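Local coordinates for protein chitin binding domain (Burkholderia pseudomallei, PDB 3UAM) that probably binds chitin and may, as a copper-dependent lytic polysaccharide mono-oxygenase, cleave such chains oxidatively, at residues Ala31-Glu36 with His102-Ala107; Val45-Gly50 with Asp89-Leu94; Ile116-Ser121 with Trp129-Thr134. All blocks are in the same frame, centred on the assembly; numbering follows the deposited sequence.

Contact 1 (Ala31-Glu36 with His102-Ala107); sequences AVYLYE and HWQKHA
Tyr-33 of helix 30-36 and Gln-104, in the chain leading into strand 106-108, stack ring against amide where the helical insertion of an LPMO-type beta-sandwich packs beside its strands. The amide spreads over one face of the phenol ring, its plane 27° from that of the ring, with NE2 of Gln-104 3.6 Å from CE1 of Tyr-33. Over the same face, nearer the CD2-CE2 edge, Gln-104 CB makes an off-centre CH-pi contact, 4.2 Å from the ring centroid. His-106 approaches Tyr-33 from the opposite direction; their rings are nearly parallel, yet slid so far that they barely overlap. Its NE2 is held outside the pair by the backbone oxygen of Glu-28, which would help to fix the imidazole's rotation.

The apolar part is smaller: both methyls of Leu-34 abut CZ3 at the edge of the Trp-103 indole, each at 3.9 Å, CD2 in the ring plane. The indole NE1 bonds to the carbonyl of Glu-96.

A water also bridges the two segments. The Gln-104 chain runs extended beyond CG (chi2 173°), carrying its amide back toward the helix, where one water donates to both Gln-104 OE1 and the carbonyl O of Tyr-33, at 2.8 Å from each.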
loop_
_atom_site.group_PDB
_atom_site.type_symbol
_atom_site.label_atom_id
_atom_site.label_comp_id
_atom_site.label_asym_id
_atom_site.label_seq_id
_atom_site.Cartn_x
_atom_site.Cartn_y
_atom_site.Cartn_z
ATOM N N ALA A 31 2.760 -9.441 3.037
ATOM C CA ALA A 31 3.903 -9.937 2.263
ATOM C C ALA A 31 5.100 -10.201 3.180
ATOM O O ALA A 31 5.798 -11.205 3.003
ATOM C CB ALA A 31 4.282 -8.980 1.153
ATOM N N VAL A 32 5.328 -9.313 4.150
ATOM C CA VAL A 32 6.417 -9.507 5.139
ATOM C C VAL A 32 6.215 -10.816 5.913
ATOM O O VAL A 32 7.165 -11.581 6.127
ATOM C CB VAL A 32 6.540 -8.314 6.104
ATOM C CG1 VAL A 32 7.396 -8.657 7.328
ATOM C CG2 VAL A 32 7.117 -7.121 5.354
ATOM N N TYR A 33 4.978 -11.089 6.316
ATOM C CA TYR A 33 4.702 -12.338 7.010
ATOM C C TYR A 33 4.967 -13.535 6.088
ATOM O O TYR A 33 5.443 -14.563 6.549
ATOM C CB TYR A 33 3.261 -12.403 7.490
ATOM C CG TYR A 33 2.951 -11.859 8.858
ATOM C CD1 TYR A 33 3.820 -12.003 9.937
ATOM C CD2 TYR A 33 1.725 -11.266 9.086
ATOM C CE1 TYR A 33 3.469 -11.529 11.198
ATOM C CE2 TYR A 33 1.378 -10.785 10.318
ATOM C CZ TYR A 33 2.241 -10.918 11.365
ATOM O OH TYR A 33 1.813 -10.454 12.571
ATOM N N LEU A 34 4.658 -13.422 4.796
ATOM C CA LEU A 34 4.996 -14.515 3.877
ATOM C C LEU A 34 6.510 -14.690 3.759
ATOM O O LEU A 34 7.016 -15.821 3.759
ATOM C CB LEU A 34 4.349 -14.323 2.508
ATOM C CG LEU A 34 2.833 -14.561 2.466
ATOM C CD1 LEU A 34 2.355 -14.607 1.015
ATOM C CD2 LEU A 34 2.424 -15.827 3.201
ATOM N N TYR A 35 7.234 -13.575 3.687
ATOM C CA TYR A 35 8.704 -13.609 3.726
ATOM C C TYR A 35 9.201 -14.337 4.986
ATOM O O TYR A 35 10.050 -15.207 4.899
ATOM C CB TYR A 35 9.300 -12.190 3.602
ATOM C CG TYR A 35 10.781 -12.101 3.860
ATOM C CD1 TYR A 35 11.702 -12.504 2.900
ATOM C CD2 TYR A 35 11.268 -11.614 5.072
ATOM C CE1 TYR A 35 13.061 -12.439 3.143
ATOM C CE2 TYR A 35 12.631 -11.552 5.325
ATOM C CZ TYR A 35 13.514 -11.964 4.349
ATOM O OH TYR A 35 14.858 -11.905 4.568
ATOM N N GLU A 36 8.628 -14.042 6.143
ATOM C CA GLU A 36 9.122 -14.664 7.399
ATOM C C GLU A 36 8.821 -16.167 7.444
ATOM O O GLU A 36 9.532 -16.920 8.075
ATOM C CB GLU A 36 8.581 -13.936 8.634
ATOM C CG GLU A 36 9.330 -12.635 8.909
ATOM C CD GLU A 36 8.639 -11.698 9.895
ATOM O OE1 GLU A 36 9.205 -10.594 10.129
ATOM O OE2 GLU A 36 7.544 -12.035 10.435
ATOM N N HIS A 102 -6.179 -17.851 5.118
ATOM C CA HIS A 102 -6.222 -17.652 6.574
ATOM C C HIS A 102 -5.076 -16.787 7.030
ATOM O O HIS A 102 -4.231 -17.181 7.851
ATOM C CB HIS A 102 -6.253 -18.998 7.270
ATOM C CG HIS A 102 -7.342 -19.897 6.749
ATOM N ND1 HIS A 102 -8.648 -19.645 6.966
ATOM C CD2 HIS A 102 -7.288 -21.027 5.938
ATOM C CE1 HIS A 102 -9.406 -20.578 6.336
ATOM N NE2 HIS A 102 -8.576 -21.436 5.718
ATOM N N TRP A 103 -5.037 -15.577 6.472
ATOM C CA TRP A 103 -3.930 -14.656 6.707
ATOM C C TRP A 103 -3.745 -14.380 8.170
ATOM O O TRP A 103 -4.722 -14.300 8.911
ATOM C CB TRP A 103 -4.169 -13.351 5.994
ATOM C CG TRP A 103 -4.318 -13.517 4.519
ATOM C CD1 TRP A 103 -5.448 -13.314 3.752
ATOM C CD2 TRP A 103 -3.293 -13.966 3.577
ATOM N NE1 TRP A 103 -5.180 -13.566 2.435
ATOM C CE2 TRP A 103 -3.920 -13.963 2.264
ATOM C CE3 TRP A 103 -1.967 -14.312 3.687
ATOM C CZ2 TRP A 103 -3.227 -14.299 1.119
ATOM C CZ3 TRP A 103 -1.274 -14.665 2.531
ATOM C CH2 TRP A 103 -1.890 -14.668 1.280
ATOM N N GLN A 104 -2.488 -14.220 8.590
ATOM C CA GLN A 104 -2.186 -13.864 9.969
ATOM C C GLN A 104 -2.656 -12.430 10.130
ATOM O O GLN A 104 -2.387 -11.598 9.264
ATOM C CB GLN A 104 -0.685 -13.931 10.238
ATOM C CG GLN A 104 -0.065 -15.314 10.199
ATOM C CD GLN A 104 1.455 -15.234 10.316
ATOM O OE1 GLN A 104 2.172 -15.545 9.360
ATOM N NE2 GLN A 104 1.944 -14.774 11.465
ATOM N N LYS A 105 -3.370 -12.154 11.216
ATOM C CA LYS A 105 -4.032 -10.869 11.410
ATOM C C LYS A 105 -3.568 -10.215 12.701
ATOM O O LYS A 105 -3.535 -10.855 13.742
ATOM C CB LYS A 105 -5.549 -11.066 11.456
ATOM C CG LYS A 105 -6.158 -11.638 10.178
ATOM C CD LYS A 105 -7.557 -12.186 10.407
ATOM C CE LYS A 105 -8.086 -12.939 9.187
ATOM N NZ LYS A 105 -7.340 -14.171 8.806
ATOM N N HIS A 106 -3.230 -8.942 12.646
ATOM C CA HIS A 106 -2.817 -8.201 13.838
ATOM C C HIS A 106 -4.000 -7.901 14.733
ATOM O O HIS A 106 -5.009 -7.326 14.275
ATOM C CB HIS A 106 -2.128 -6.882 13.442
ATOM C CG HIS A 106 -0.867 -7.078 12.663
ATOM N ND1 HIS A 106 0.286 -7.402 13.246
ATOM C CD2 HIS A 106 -0.619 -7.040 11.279
ATOM C CE1 HIS A 106 1.241 -7.546 12.311
ATOM N NE2 HIS A 106 0.685 -7.320 11.102
ATOM N N ALA A 107 -3.883 -8.261 16.009
ATOM C CA ALA A 107 -4.941 -7.992 16.989
ATOM C C ALA A 107 -5.005 -6.489 17.244
ATOM O O ALA A 107 -4.051 -5.924 17.763
ATOM C CB ALA A 107 -4.692 -8.751 18.301
HETATM O O HOH W 1 4.987 -15.632 9.044
#

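Contact 2 (Val45-Gly50 with Asp89-Leu94); sequences VNELEG and DARAQL
Arg-91 reaches past the carboxylate of Glu-47 and bonds the backbone of that residue instead: NH1 donates to Glu-47 O at 2.9 Å. The oxygen lies in the guanidinium plane, but NH1 stands above the carbonyl plane and the bond is bent (137°). The Glu-47 carboxylate is turned steeply against the guanidinium and stays beyond salt-bridge range, its OE1 4.1 Å from NH1, while its OE2 bonds to His-21. A water bound to NH1 also sits near OE1, at a spacing too short to be trusted.

What aims the guanidinium is the start of its own segment. Asp-89 grips it side-on, OD1 taking NE on its syn lone pair at 3.0 Å and OD2 taking NH2 at 2.9 Å. OD1 also accepts from the backbone N of Arg-91, closing an Asx turn at the head of the 3-10 segment 90-94. With the charged group tied from both sides, the Arg-91 chain bends at CG-CD (chi3 -85°) and offers its methylenes as an apolar surface.

Leu-48, centre of an inverse gamma turn, uses that surface: its CD2 lies 3.6 Å from Arg-91 CD as the two chains slide past each other. It also meets Leu-94 tip to tip, Leu-48 CD2 3.7 Å from Leu-94 CD1.

Leu-48 and Leu-94 both touch helix 30-36 as well, on Ala-31 and Leu-34 respectively, while the backbones of Leu-48 and Gly-50 pair with strand 205-215. The contact thus ties the 3-10 segment, in the long connection after strand 49-51 of this LPMO-type domain, to the approach of that strand, beside helix 30-36.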
loop_
_atom_site.group_PDB
_atom_site.type_symbol
_atom_site.label_atom_id
_atom_site.label_comp_id
_atom_site.label_asym_id
_atom_site.label_seq_id
_atom_site.Cartn_x
_atom_site.Cartn_y
_atom_site.Cartn_z
ATOM N N VAL A 45 8.867 -9.266 -1.711
ATOM C CA VAL A 45 8.142 -8.512 -0.672
ATOM C C VAL A 45 8.199 -7.007 -0.928
ATOM O O VAL A 45 7.248 -6.277 -0.635
ATOM C CB VAL A 45 8.725 -8.782 0.734
ATOM C CG1 VAL A 45 8.089 -7.867 1.780
ATOM C CG2 VAL A 45 8.506 -10.237 1.114
ATOM N N ASN A 46 9.336 -6.567 -1.467
ATOM C CA ASN A 46 9.661 -5.152 -1.688
ATOM C C ASN A 46 9.318 -4.592 -3.094
ATOM O O ASN A 46 9.606 -3.416 -3.382
ATOM C CB ASN A 46 11.165 -4.962 -1.481
ATOM C CG ASN A 46 11.549 -4.871 -0.019
ATOM O OD1 ASN A 46 11.205 -3.900 0.643
ATOM N ND2 ASN A 46 12.213 -5.896 0.502
ATOM N N GLU A 47 8.699 -5.423 -3.943
ATOM C CA GLU A 47 8.432 -5.070 -5.332
ATOM C C GLU A 47 6.961 -5.348 -5.709
ATOM O O GLU A 47 6.675 -5.848 -6.802
ATOM C CB GLU A 47 9.379 -5.829 -6.260
ATOM C CG GLU A 47 10.817 -5.371 -6.177
ATOM C CD GLU A 47 11.804 -6.289 -6.894
ATOM O OE1 GLU A 47 11.425 -7.034 -7.818
ATOM O OE2 GLU A 47 13.000 -6.268 -6.529
ATOM N N LEU A 48 6.046 -4.985 -4.810
ATOM C CA LEU A 48 4.630 -5.100 -5.062
ATOM C C LEU A 48 4.211 -3.789 -5.738
ATOM O O LEU A 48 3.489 -2.965 -5.177
ATOM C CB LEU A 48 3.872 -5.399 -3.773
ATOM C CG LEU A 48 4.311 -6.678 -3.029
ATOM C CD1 LEU A 48 3.437 -6.910 -1.801
ATOM C CD2 LEU A 48 4.335 -7.918 -3.944
ATOM N N GLU A 49 4.712 -3.629 -6.964
ATOM C CA GLU A 49 4.723 -2.361 -7.681
ATOM C C GLU A 49 3.776 -2.430 -8.881
ATOM O O GLU A 49 3.873 -3.308 -9.747
ATOM C CB GLU A 49 6.156 -2.086 -8.137
ATOM C CG GLU A 49 6.375 -0.700 -8.694
ATOM C CD GLU A 49 7.764 -0.472 -9.256
ATOM O OE1 GLU A 49 8.670 -1.316 -9.102
ATOM O OE2 GLU A 49 7.955 0.584 -9.884
ATOM N N GLY A 50 2.786 -1.557 -8.885
ATOM C CA GLY A 50 1.900 -1.439 -10.030
ATOM C C GLY A 50 1.488 -0.002 -10.180
ATOM O O GLY A 50 1.972 0.869 -9.448
ATOM N N ASP A 89 4.824 -14.602 -10.689
ATOM C CA ASP A 89 5.645 -15.433 -9.822
ATOM C C ASP A 89 4.954 -15.649 -8.450
ATOM O O ASP A 89 3.737 -15.498 -8.358
ATOM C CB ASP A 89 7.047 -14.828 -9.710
ATOM C CG ASP A 89 7.079 -13.538 -8.899
ATOM O OD1 ASP A 89 6.058 -13.126 -8.322
ATOM O OD2 ASP A 89 8.162 -12.914 -8.846
ATOM N N ALA A 90 5.714 -16.005 -7.408
ATOM C CA ALA A 90 5.116 -16.395 -6.127
ATOM C C ALA A 90 4.396 -15.243 -5.406
ATOM O O ALA A 90 3.636 -15.493 -4.464
ATOM C CB ALA A 90 6.151 -17.039 -5.212
ATOM N N ARG A 91 4.611 -14.004 -5.838
ATOM C CA ARG A 91 3.807 -12.874 -5.342
ATOM C C ARG A 91 2.289 -13.096 -5.562
ATOM O O ARG A 91 1.479 -12.477 -4.877
ATOM C CB ARG A 91 4.222 -11.560 -5.999
ATOM C CG ARG A 91 5.571 -11.038 -5.537
ATOM C CD ARG A 91 6.037 -9.857 -6.384
ATOM N NE ARG A 91 6.711 -10.316 -7.587
ATOM C CZ ARG A 91 7.424 -9.549 -8.405
ATOM N NH1 ARG A 91 7.504 -8.234 -8.233
ATOM N NH2 ARG A 91 8.019 -10.107 -9.445
ATOM N N ALA A 92 1.918 -13.959 -6.509
ATOM C CA ALA A 92 0.499 -14.300 -6.730
ATOM C C ALA A 92 -0.205 -14.881 -5.511
ATOM O O ALA A 92 -1.418 -14.721 -5.381
ATOM C CB ALA A 92 0.345 -15.257 -7.913
ATOM N N GLN A 93 0.538 -15.569 -4.639
ATOM C CA GLN A 93 0.020 -16.067 -3.352
ATOM C C GLN A 93 -0.769 -15.006 -2.591
ATOM O O GLN A 93 -1.763 -15.302 -1.925
ATOM C CB GLN A 93 1.180 -16.505 -2.431
ATOM C CG GLN A 93 1.822 -17.830 -2.768
ATOM C CD GLN A 93 3.156 -18.069 -2.037
ATOM O OE1 GLN A 93 3.217 -18.836 -1.088
ATOM N NE2 GLN A 93 4.223 -17.395 -2.479
ATOM N N LEU A 94 -0.302 -13.765 -2.684
ATOM C CA LEU A 94 -0.872 -12.670 -1.913
ATOM C C LEU A 94 -2.343 -12.403 -2.186
ATOM O O LEU A 94 -3.025 -11.902 -1.314
ATOM C CB LEU A 94 -0.063 -11.388 -2.132
ATOM C CG LEU A 94 1.338 -11.422 -1.498
ATOM C CD1 LEU A 94 2.227 -10.409 -2.205
ATOM C CD2 LEU A 94 1.302 -11.154 0.013
HETATM O O HOH W 2 9.674 -6.899 -9.508
#

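Contact 3 (Ile116-Ser121 with Trp129-Thr134); sequences ISWSYS and WTYWIT
Trp-118 and Trp-129 meet edge to face at the tight centre of this contact, where the two sheets of an immunoglobulin-like sandwich, the core of the LPMO fold, press their side chains together. CD1 of Trp-129 stands over one face of the Trp-118 indole, 3.5 Å from NE1 and offset toward the rim, and the five-membered rings are inclined at 56°. The edge of the same indole is occupied by Tyr-131: NE1 of Trp-118 donates to Tyr-131 OH at 3.0 Å, with the oxygen exactly in the indole plane. That hydroxyl also hydrogen-bonds His-181 ND1, so a polar atom in the buried interior has two partners. Ile-116 closes this end, its CG2 lying 3.6 Å from Tyr-131 OH and 3.9 Å from CE1. With CG1 swung beside the backbone N (chi1 -51°), CG2 is the branch that meets the hydroxyl.

Toward Tyr-120 the fit is looser. This partly exposed residue touches the other strand through its hydroxyl, which accepts from Trp-129 NE1 at 3.0 Å; the oxygen lies near the indole plane and the bond is moderately bent (142°). Tyr-120 OH is shared with Thr-179 OG1. A nitrate ion, probably from the crystallisation liquor, lies about 3 Å from the Trp-129 side chain.

Since the strand axes are 11.3 Å apart at their closest, side chains alone span the gap. Strand 113-121 is flanked in its sheet by strands 21-26 and 179-184. Strand 126-133 belongs to the facing mixed sheet between 155-158 and 190-200; from that sheet Trp-198 stacks on Trp-129, and Ala-196 touches both Trp-118 and Tyr-131.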
loop_
_atom_site.group_PDB
_atom_site.type_symbol
_atom_site.label_atom_id
_atom_site.label_comp_id
_atom_site.label_asym_id
_atom_site.label_seq_id
_atom_site.Cartn_x
_atom_site.Cartn_y
_atom_site.Cartn_z
ATOM N N ILE A 116 2.819 3.078 11.707
ATOM C CA ILE A 116 3.227 2.352 10.507
ATOM C C ILE A 116 4.668 2.712 10.176
ATOM O O ILE A 116 5.020 3.918 10.174
ATOM C CB ILE A 116 2.397 2.763 9.280
ATOM C CG1 ILE A 116 0.891 2.694 9.566
ATOM C CG2 ILE A 116 2.783 1.922 8.054
ATOM C CD1 ILE A 116 0.373 1.327 9.912
ATOM N N SER A 117 5.503 1.699 9.921
ATOM C CA SER A 117 6.858 1.940 9.464
ATOM C C SER A 117 7.086 1.335 8.081
ATOM O O SER A 117 6.925 0.133 7.886
ATOM C CB SER A 117 7.892 1.360 10.433
ATOM O OG SER A 117 7.900 2.035 11.683
ATOM N N TRP A 118 7.501 2.178 7.152
ATOM C CA TRP A 118 8.060 1.759 5.846
ATOM C C TRP A 118 9.557 1.686 5.874
ATOM O O TRP A 118 10.206 2.545 6.469
ATOM C CB TRP A 118 7.710 2.757 4.775
ATOM C CG TRP A 118 6.266 2.780 4.387
ATOM C CD1 TRP A 118 5.220 3.457 5.015
ATOM C CD2 TRP A 118 5.662 2.132 3.228
ATOM N NE1 TRP A 118 4.053 3.257 4.339
ATOM C CE2 TRP A 118 4.252 2.457 3.268
ATOM C CE3 TRP A 118 6.143 1.324 2.199
ATOM C CZ2 TRP A 118 3.370 1.994 2.304
ATOM C CZ3 TRP A 118 5.246 0.872 1.240
ATOM C CH2 TRP A 118 3.893 1.197 1.297
ATOM N N SER A 119 10.125 0.666 5.224
ATOM C CA SER A 119 11.558 0.616 4.952
ATOM C C SER A 119 11.749 0.448 3.453
ATOM O O SER A 119 10.812 0.081 2.740
ATOM C CB SER A 119 12.239 -0.511 5.702
ATOM O OG SER A 119 13.646 -0.327 5.699
ATOM N N TYR A 120 12.969 0.707 3.002
ATOM C CA TYR A 120 13.263 0.885 1.598
ATOM C C TYR A 120 14.660 0.391 1.275
ATOM O O TYR A 120 15.496 0.181 2.155
ATOM C CB TYR A 120 13.205 2.383 1.200
ATOM C CG TYR A 120 11.970 3.143 1.613
ATOM C CD1 TYR A 120 10.784 3.057 0.876
ATOM C CD2 TYR A 120 11.978 3.962 2.737
ATOM C CE1 TYR A 120 9.661 3.757 1.247
ATOM C CE2 TYR A 120 10.856 4.671 3.120
ATOM C CZ TYR A 120 9.697 4.569 2.370
ATOM O OH TYR A 120 8.590 5.285 2.739
ATOM N N SER A 121 14.887 0.218 -0.011
ATOM C CA SER A 121 16.221 0.285 -0.563
ATOM C C SER A 121 16.156 1.235 -1.780
ATOM O O SER A 121 15.238 1.109 -2.616
ATOM C CB SER A 121 16.695 -1.109 -0.945
ATOM O OG SER A 121 18.016 -1.037 -1.399
ATOM N N TRP A 129 1.881 8.980 0.615
ATOM C CA TRP A 129 1.512 7.699 1.155
ATOM C C TRP A 129 0.063 7.821 1.524
ATOM O O TRP A 129 -0.360 8.845 2.058
ATOM C CB TRP A 129 2.270 7.404 2.432
ATOM C CG TRP A 129 3.746 7.254 2.303
ATOM C CD1 TRP A 129 4.486 6.077 2.247
ATOM C CD2 TRP A 129 4.728 8.325 2.262
ATOM N NE1 TRP A 129 5.833 6.348 2.186
ATOM C CE2 TRP A 129 6.045 7.674 2.189
ATOM C CE3 TRP A 129 4.659 9.708 2.310
ATOM C CZ2 TRP A 129 7.220 8.404 2.144
ATOM C CZ3 TRP A 129 5.853 10.437 2.262
ATOM C CH2 TRP A 129 7.109 9.784 2.175
ATOM N N THR A 130 -0.703 6.780 1.244
ATOM C CA THR A 130 -2.132 6.769 1.476
ATOM C C THR A 130 -2.479 5.470 2.207
ATOM O O THR A 130 -1.851 4.424 1.944
ATOM C CB THR A 130 -2.917 6.799 0.156
ATOM O OG1 THR A 130 -2.663 8.033 -0.539
ATOM C CG2 THR A 130 -4.390 6.759 0.466
ATOM N N TYR A 131 -3.431 5.556 3.134
ATOM C CA TYR A 131 -3.897 4.407 3.886
ATOM C C TYR A 131 -5.404 4.263 3.695
ATOM O O TYR A 131 -6.153 5.157 4.000
ATOM C CB TYR A 131 -3.525 4.537 5.353
ATOM C CG TYR A 131 -2.028 4.649 5.537
ATOM C CD1 TYR A 131 -1.253 3.504 5.663
ATOM C CD2 TYR A 131 -1.388 5.883 5.547
ATOM C CE1 TYR A 131 0.114 3.579 5.815
ATOM C CE2 TYR A 131 -0.016 5.962 5.711
ATOM C CZ TYR A 131 0.734 4.795 5.835
ATOM O OH TYR A 131 2.108 4.806 5.975
ATOM N N TRP A 132 -5.809 3.108 3.196
ATOM C CA TRP A 132 -7.197 2.784 2.882
ATOM C C TRP A 132 -7.680 1.676 3.788
ATOM O O TRP A 132 -6.917 0.752 4.119
ATOM C CB TRP A 132 -7.312 2.299 1.418
ATOM C CG TRP A 132 -6.731 3.241 0.385
ATOM C CD1 TRP A 132 -5.433 3.255 -0.130
ATOM C CD2 TRP A 132 -7.425 4.357 -0.288
ATOM N NE1 TRP A 132 -5.301 4.274 -1.071
ATOM C CE2 TRP A 132 -6.455 4.969 -1.189
ATOM C CE3 TRP A 132 -8.702 4.879 -0.227
ATOM C CZ2 TRP A 132 -6.770 6.077 -1.964
ATOM C CZ3 TRP A 132 -9.011 5.991 -1.013
ATOM C CH2 TRP A 132 -8.067 6.561 -1.882
ATOM N N ILE A 133 -8.958 1.724 4.156
ATOM C CA ILE A 133 -9.513 0.805 5.132
ATOM C C ILE A 133 -10.802 0.201 4.549
ATOM O O ILE A 133 -11.601 0.894 3.879
ATOM C CB ILE A 133 -9.794 1.503 6.487
ATOM C CG1 ILE A 133 -10.220 0.495 7.554
ATOM C CG2 ILE A 133 -10.875 2.564 6.336
ATOM C CD1 ILE A 133 -9.139 -0.425 8.048
ATOM N N THR A 134 -10.977 -1.093 4.813
ATOM C CA THR A 134 -12.150 -1.819 4.389
ATOM C C THR A 134 -13.371 -1.279 5.117
ATOM O O THR A 134 -13.296 -0.793 6.248
ATOM C CB THR A 134 -12.008 -3.343 4.619
ATOM O OG1 THR A 134 -11.471 -3.601 5.935
ATOM C CG2 THR A 134 -11.092 -3.977 3.578
#

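How the contacts relate
Contact 3 is the buried one, its centre about 5 Å from that of the chain, whereas contacts 1 and 2 are partly buried, with centres about 15 and 12 Å out. Helix 30-36 is one side of contact 1 and is touched by Leu-48 and Leu-94 of contact 2; the two also meet directly, CH2 of Trp-103 being 3.3 Å from Gln-93 O. Contact 3 touches neither. Chemistry follows placement. The outer contacts admit water, contact 1 relying on a stacked amide and contact 2 on charge and a backbone carbonyl, each beside a small apolar patch, leucine on indole in contact 1 and leucine on leucine in contact 2. Contact 3 uses aromatic rings joined by indole-to-hydroxyl bonds. All three reach the mixed sheet.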